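Local coordinates for small ribosomal subunit protein bS6 (Thermotoga maritima, PDB 1VMB) that probably binds 16S ribosomal RNA together with protein bS18 as a structural component of the small ribosomal subunit, at residues R19-V31 and E102-E115. Residues are numbered along the deposited sequence; the frame is centred on the assembly and turned at random. Where two conformers were deposited one is given.
Sequences RIYESMFIIAPNV and EIIRWQTFRRFDLE. With EDO (1,2-ethanediol), chain C.
Phe25 and Ile103 meet beneath the helices: CD2 of Phe25 lies 4.0 Å from CD1 of Ile103, and Ile27 CG1 packs against CG1 of Ile103. Val43 and Leu39 of helix 33-51 and Phe96 of helix 91-98 cover this face, so bulky apolar residues suit it. The two strands run antiparallel, central strand 19-27 beside edge strand 103-110 in the 2-3-1-4 sheet of S6's ferredoxin-like fold. A beta bulge shifts the register between Ile26 and Ile27, where Ile26 O still accepts Ile104 N.

Farther along, Ser23 OG and Thr108 OG1 share a hydrogen bond (2.8 Å); small hydroxyl residues suit the place, since Ser23 also bonds Tyr97 OH and Thr108 touches that tyrosine. On the other face, Met24 lies alongside Gln107, and in one of Glu22's two conformers a water links Gln107 NE2 to Glu22 OE2.

At the polar end, Glu115 OE2 accepts both Ile20 N (2.9 Å) and Arg110 NE. Arg110 grips the carboxylate side-on with two nitrogens and stacks offset on the Arg19 guanidinium, planes 3° apart; Glu115 probably offsets these like charges. Arg111 bends at chi2 (-69°) and chi3 (-58°), which lets NE and NH2 grip Asp113 in plane while NH1 reaches OE1 of that Glu22 conformer at 2.7 Å. An alanine in place of Arg111 would probably leave the carboxylates of Glu22 and Asp113 without their shared counter-charge and free to turn. Apolar packing thus joins sheet to helices, whereas one salt bridge and a carboxylate-to-backbone hydrogen bond tie the start of helix 112-122 to the first strand.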
# COMPACT_ATOMS: atom_id res chain seq x y z
N ARG A 19 -13.02 -7.85 -4.51
CA ARG A 19 -11.81 -7.91 -5.30
C ARG A 19 -10.68 -7.75 -4.35
O ARG A 19 -10.84 -7.05 -3.33
CB ARG A 19 -11.85 -6.77 -6.31
CG ARG A 19 -13.00 -6.90 -7.34
CD ARG A 19 -13.05 -5.73 -8.33
NE ARG A 19 -14.14 -5.88 -9.29
CZ ARG A 19 -14.42 -5.00 -10.26
NH1 ARG A 19 -13.70 -3.91 -10.39
NH2 ARG A 19 -15.41 -5.24 -11.11
N ILE A 20 -9.52 -8.33 -4.68
CA ILE A 20 -8.37 -8.32 -3.79
C ILE A 20 -7.28 -7.46 -4.40
O ILE A 20 -6.95 -7.64 -5.56
CB ILE A 20 -7.83 -9.80 -3.56
CG1 ILE A 20 -8.89 -10.73 -2.99
CG2 ILE A 20 -6.59 -9.83 -2.67
CD1 ILE A 20 -8.52 -12.20 -3.01
N TYR A 21 -6.71 -6.57 -3.60
CA TYR A 21 -5.64 -5.66 -4.03
C TYR A 21 -4.43 -5.70 -3.17
O TYR A 21 -4.51 -6.08 -2.01
CB TYR A 21 -6.19 -4.24 -3.98
CG TYR A 21 -7.30 -4.04 -4.96
CD1 TYR A 21 -8.64 -4.31 -4.61
CD2 TYR A 21 -7.05 -3.60 -6.24
CE1 TYR A 21 -9.68 -4.15 -5.51
CE2 TYR A 21 -8.08 -3.44 -7.14
CZ TYR A 21 -9.39 -3.72 -6.79
OH TYR A 21 -10.42 -3.57 -7.73
N GLU A 22 -3.27 -5.40 -3.78
CA GLU A 22 -2.06 -5.04 -3.03
C GLU A 22 -1.73 -3.61 -3.33
O GLU A 22 -1.87 -3.14 -4.45
CB GLU A 22 -0.89 -5.98 -3.31
CG GLU A 22 -0.35 -5.83 -4.69
CD GLU A 22 0.91 -6.61 -4.94
OE1 GLU A 22 1.11 -7.73 -4.40
OE2 GLU A 22 1.71 -6.07 -5.71
N SER A 23 -1.24 -2.92 -2.30
CA SER A 23 -0.66 -1.59 -2.50
C SER A 23 0.62 -1.50 -1.74
O SER A 23 0.64 -1.68 -0.52
CB SER A 23 -1.61 -0.47 -2.02
OG SER A 23 -1.15 0.80 -2.47
N MET A 24 1.71 -1.25 -2.48
CA MET A 24 3.05 -1.13 -1.91
C MET A 24 3.37 0.33 -1.96
O MET A 24 3.20 0.97 -3.02
CB MET A 24 4.10 -1.92 -2.70
CG MET A 24 5.51 -1.88 -2.08
SD MET A 24 6.79 -2.57 -3.14
CE MET A 24 7.35 -1.04 -3.85
N PHE A 25 3.85 0.87 -0.85
CA PHE A 25 4.29 2.26 -0.83
C PHE A 25 5.64 2.40 -0.10
O PHE A 25 5.89 1.63 0.83
CB PHE A 25 3.23 3.18 -0.23
CG PHE A 25 2.80 2.82 1.18
CD1 PHE A 25 1.85 1.82 1.44
CD2 PHE A 25 3.31 3.50 2.25
CE1 PHE A 25 1.50 1.54 2.70
CE2 PHE A 25 2.95 3.19 3.54
CZ PHE A 25 2.03 2.21 3.77
N ILE A 26 6.48 3.36 -0.53
CA ILE A 26 7.83 3.51 0.00
C ILE A 26 7.95 4.92 0.57
O ILE A 26 7.71 5.88 -0.13
CB ILE A 26 8.88 3.29 -1.13
CG1 ILE A 26 8.66 1.92 -1.78
CG2 ILE A 26 10.28 3.46 -0.65
CD1 ILE A 26 9.52 1.63 -2.97
N ILE A 27 8.34 5.03 1.83
CA ILE A 27 8.51 6.28 2.51
C ILE A 27 9.99 6.66 2.47
O ILE A 27 10.93 5.81 2.65
CB ILE A 27 7.98 6.19 3.98
CG1 ILE A 27 6.49 5.73 4.03
CG2 ILE A 27 8.21 7.50 4.69
CD1 ILE A 27 5.97 5.36 5.43
N ALA A 28 10.20 7.94 2.23
CA ALA A 28 11.51 8.51 2.19
C ALA A 28 12.29 8.22 3.46
O ALA A 28 11.75 8.28 4.61
CB ALA A 28 11.42 10.01 1.99
N PRO A 29 13.57 7.97 3.30
CA PRO A 29 14.38 7.59 4.46
C PRO A 29 14.77 8.71 5.42
O PRO A 29 15.30 8.42 6.48
CB PRO A 29 15.61 6.96 3.80
CG PRO A 29 15.79 7.80 2.60
CD PRO A 29 14.38 7.99 2.06
N ASN A 30 14.49 9.97 5.08
CA ASN A 30 14.74 11.09 5.97
C ASN A 30 13.53 11.47 6.83
O ASN A 30 13.54 12.44 7.55
CB ASN A 30 15.25 12.30 5.18
CG ASN A 30 14.28 12.79 4.15
OD1 ASN A 30 13.28 12.14 3.83
ND2 ASN A 30 14.60 13.95 3.58
N VAL A 31 12.49 10.66 6.76
CA VAL A 31 11.32 10.80 7.64
C VAL A 31 11.59 9.95 8.88
O VAL A 31 11.86 8.77 8.76
CB VAL A 31 10.06 10.31 6.91
CG1 VAL A 31 8.83 10.42 7.78
CG2 VAL A 31 9.79 11.12 5.68
N GLU A 102 6.19 12.59 1.22
CA GLU A 102 6.98 11.68 2.01
C GLU A 102 6.92 10.26 1.45
O GLU A 102 7.82 9.46 1.73
CB GLU A 102 6.46 11.69 3.43
CG GLU A 102 6.68 13.02 4.14
CD GLU A 102 5.59 14.06 3.91
OE1 GLU A 102 4.56 13.82 3.22
OE2 GLU A 102 5.78 15.18 4.44
N ILE A 103 5.84 9.92 0.77
CA ILE A 103 5.76 8.65 0.04
C ILE A 103 6.36 8.94 -1.36
O ILE A 103 5.73 9.64 -2.21
CB ILE A 103 4.30 8.12 -0.03
CG1 ILE A 103 3.87 7.70 1.39
CG2 ILE A 103 4.19 7.01 -1.06
CD1 ILE A 103 2.42 7.36 1.56
N ILE A 104 7.55 8.37 -1.64
CA ILE A 104 8.30 8.61 -2.87
C ILE A 104 7.99 7.65 -4.03
O ILE A 104 8.31 7.93 -5.19
CB ILE A 104 9.83 8.68 -2.59
CG1 ILE A 104 10.34 7.38 -1.94
CG2 ILE A 104 10.13 9.91 -1.70
CD1 ILE A 104 11.77 7.24 -1.88
N ARG A 105 7.35 6.55 -3.71
CA ARG A 105 6.90 5.63 -4.74
C ARG A 105 5.74 4.81 -4.22
O ARG A 105 5.74 4.43 -3.04
CB ARG A 105 8.04 4.74 -5.25
CG ARG A 105 7.45 3.57 -6.07
CD ARG A 105 8.11 3.16 -7.27
NE ARG A 105 7.15 2.28 -7.99
CZ ARG A 105 6.57 2.58 -9.13
NH1 ARG A 105 6.80 3.76 -9.69
NH2 ARG A 105 5.74 1.70 -9.69
N TRP A 106 4.76 4.51 -5.09
CA TRP A 106 3.73 3.54 -4.69
C TRP A 106 3.28 2.78 -5.93
O TRP A 106 3.50 3.21 -7.08
CB TRP A 106 2.49 4.20 -4.07
CG TRP A 106 1.67 5.00 -5.01
CD1 TRP A 106 0.57 4.59 -5.74
CD2 TRP A 106 1.89 6.37 -5.37
NE1 TRP A 106 0.11 5.64 -6.50
CE2 TRP A 106 0.85 6.76 -6.22
CE3 TRP A 106 2.78 7.36 -4.91
CZ2 TRP A 106 0.76 8.06 -6.72
CZ3 TRP A 106 2.70 8.61 -5.42
CH2 TRP A 106 1.69 8.96 -6.30
N GLN A 107 2.60 1.70 -5.68
CA GLN A 107 1.99 0.96 -6.77
C GLN A 107 0.84 0.14 -6.21
O GLN A 107 0.98 -0.49 -5.17
CB GLN A 107 3.04 0.10 -7.43
CG GLN A 107 3.80 -0.69 -6.43
CD GLN A 107 5.08 -1.19 -6.96
OE1 GLN A 107 5.84 -0.42 -7.52
NE2 GLN A 107 5.37 -2.49 -6.72
N THR A 108 -0.26 0.08 -6.95
CA THR A 108 -1.40 -0.62 -6.50
C THR A 108 -1.93 -1.55 -7.59
O THR A 108 -2.17 -1.11 -8.72
CB THR A 108 -2.48 0.39 -6.13
OG1 THR A 108 -2.00 1.25 -5.05
CG2 THR A 108 -3.72 -0.36 -5.61
N PHE A 109 -2.12 -2.80 -7.23
CA PHE A 109 -2.48 -3.84 -8.20
C PHE A 109 -3.61 -4.71 -7.72
O PHE A 109 -3.57 -5.23 -6.57
CB PHE A 109 -1.31 -4.78 -8.52
CG PHE A 109 -0.06 -4.10 -9.03
CD1 PHE A 109 0.04 -3.71 -10.37
CD2 PHE A 109 1.04 -3.93 -8.22
CE1 PHE A 109 1.22 -3.11 -10.85
CE2 PHE A 109 2.22 -3.34 -8.71
CZ PHE A 109 2.27 -2.90 -10.00
N ARG A 110 -4.51 -5.00 -8.63
CA ARG A 110 -5.49 -6.06 -8.37
C ARG A 110 -4.84 -7.45 -8.47
O ARG A 110 -4.14 -7.77 -9.44
CB ARG A 110 -6.69 -5.99 -9.28
CG ARG A 110 -7.79 -6.95 -8.87
CD ARG A 110 -9.07 -6.63 -9.59
NE ARG A 110 -10.01 -7.74 -9.56
CZ ARG A 110 -11.03 -7.83 -10.38
NH1 ARG A 110 -11.25 -6.92 -11.31
NH2 ARG A 110 -11.83 -8.90 -10.33
N ARG A 111 -5.04 -8.23 -7.42
CA ARG A 111 -4.42 -9.54 -7.33
C ARG A 111 -5.37 -10.62 -7.83
O ARG A 111 -5.94 -11.40 -7.05
CB ARG A 111 -3.97 -9.81 -5.90
CG ARG A 111 -2.75 -8.93 -5.48
CD ARG A 111 -1.44 -9.31 -6.20
NE ARG A 111 -1.09 -10.70 -5.96
CZ ARG A 111 -0.28 -11.16 -4.99
NH1 ARG A 111 0.40 -10.34 -4.19
NH2 ARG A 111 -0.07 -12.46 -4.89
N PHE A 112 -5.52 -10.70 -9.16
CA PHE A 112 -6.32 -11.72 -9.77
C PHE A 112 -5.90 -13.13 -9.34
O PHE A 112 -6.71 -14.02 -9.26
CB PHE A 112 -6.31 -11.61 -11.31
CG PHE A 112 -6.92 -10.33 -11.84
CD1 PHE A 112 -8.29 -10.26 -12.11
CD2 PHE A 112 -6.11 -9.23 -12.10
CE1 PHE A 112 -8.84 -9.06 -12.56
CE2 PHE A 112 -6.65 -8.04 -12.59
CZ PHE A 112 -8.03 -7.96 -12.82
N ASP A 113 -4.60 -13.35 -9.16
CA ASP A 113 -4.10 -14.65 -8.75
C ASP A 113 -4.68 -15.09 -7.39
O ASP A 113 -5.02 -16.24 -7.19
CB ASP A 113 -2.56 -14.61 -8.73
CG ASP A 113 -2.00 -13.68 -7.70
OD1 ASP A 113 -2.30 -12.46 -7.69
OD2 ASP A 113 -1.28 -14.12 -6.76
N LEU A 114 -4.76 -14.13 -6.47
CA LEU A 114 -5.33 -14.40 -5.13
C LEU A 114 -6.85 -14.64 -5.18
O LEU A 114 -7.38 -15.47 -4.46
CB LEU A 114 -4.96 -13.28 -4.15
CG LEU A 114 -3.49 -13.17 -3.89
CD1 LEU A 114 -3.24 -12.07 -2.88
CD2 LEU A 114 -2.87 -14.42 -3.46
N GLU A 115 -7.55 -13.90 -6.02
CA GLU A 115 -8.99 -14.17 -6.24
C GLU A 115 -9.21 -15.57 -6.78
O GLU A 115 -10.05 -16.32 -6.28
CB GLU A 115 -9.64 -13.07 -7.11
CG GLU A 115 -9.51 -11.66 -6.56
CD GLU A 115 -10.05 -10.60 -7.51
OE1 GLU A 115 -10.73 -10.98 -8.48
OE2 GLU A 115 -9.80 -9.41 -7.31
C1 EDO C . -0.51 -10.46 -10.43
O1 EDO C . -0.37 -10.65 -9.03
C2 EDO C . -1.89 -9.87 -10.78
O2 EDO C . -2.95 -10.84 -10.63
O HOH W 1 4.02 -4.68 -5.53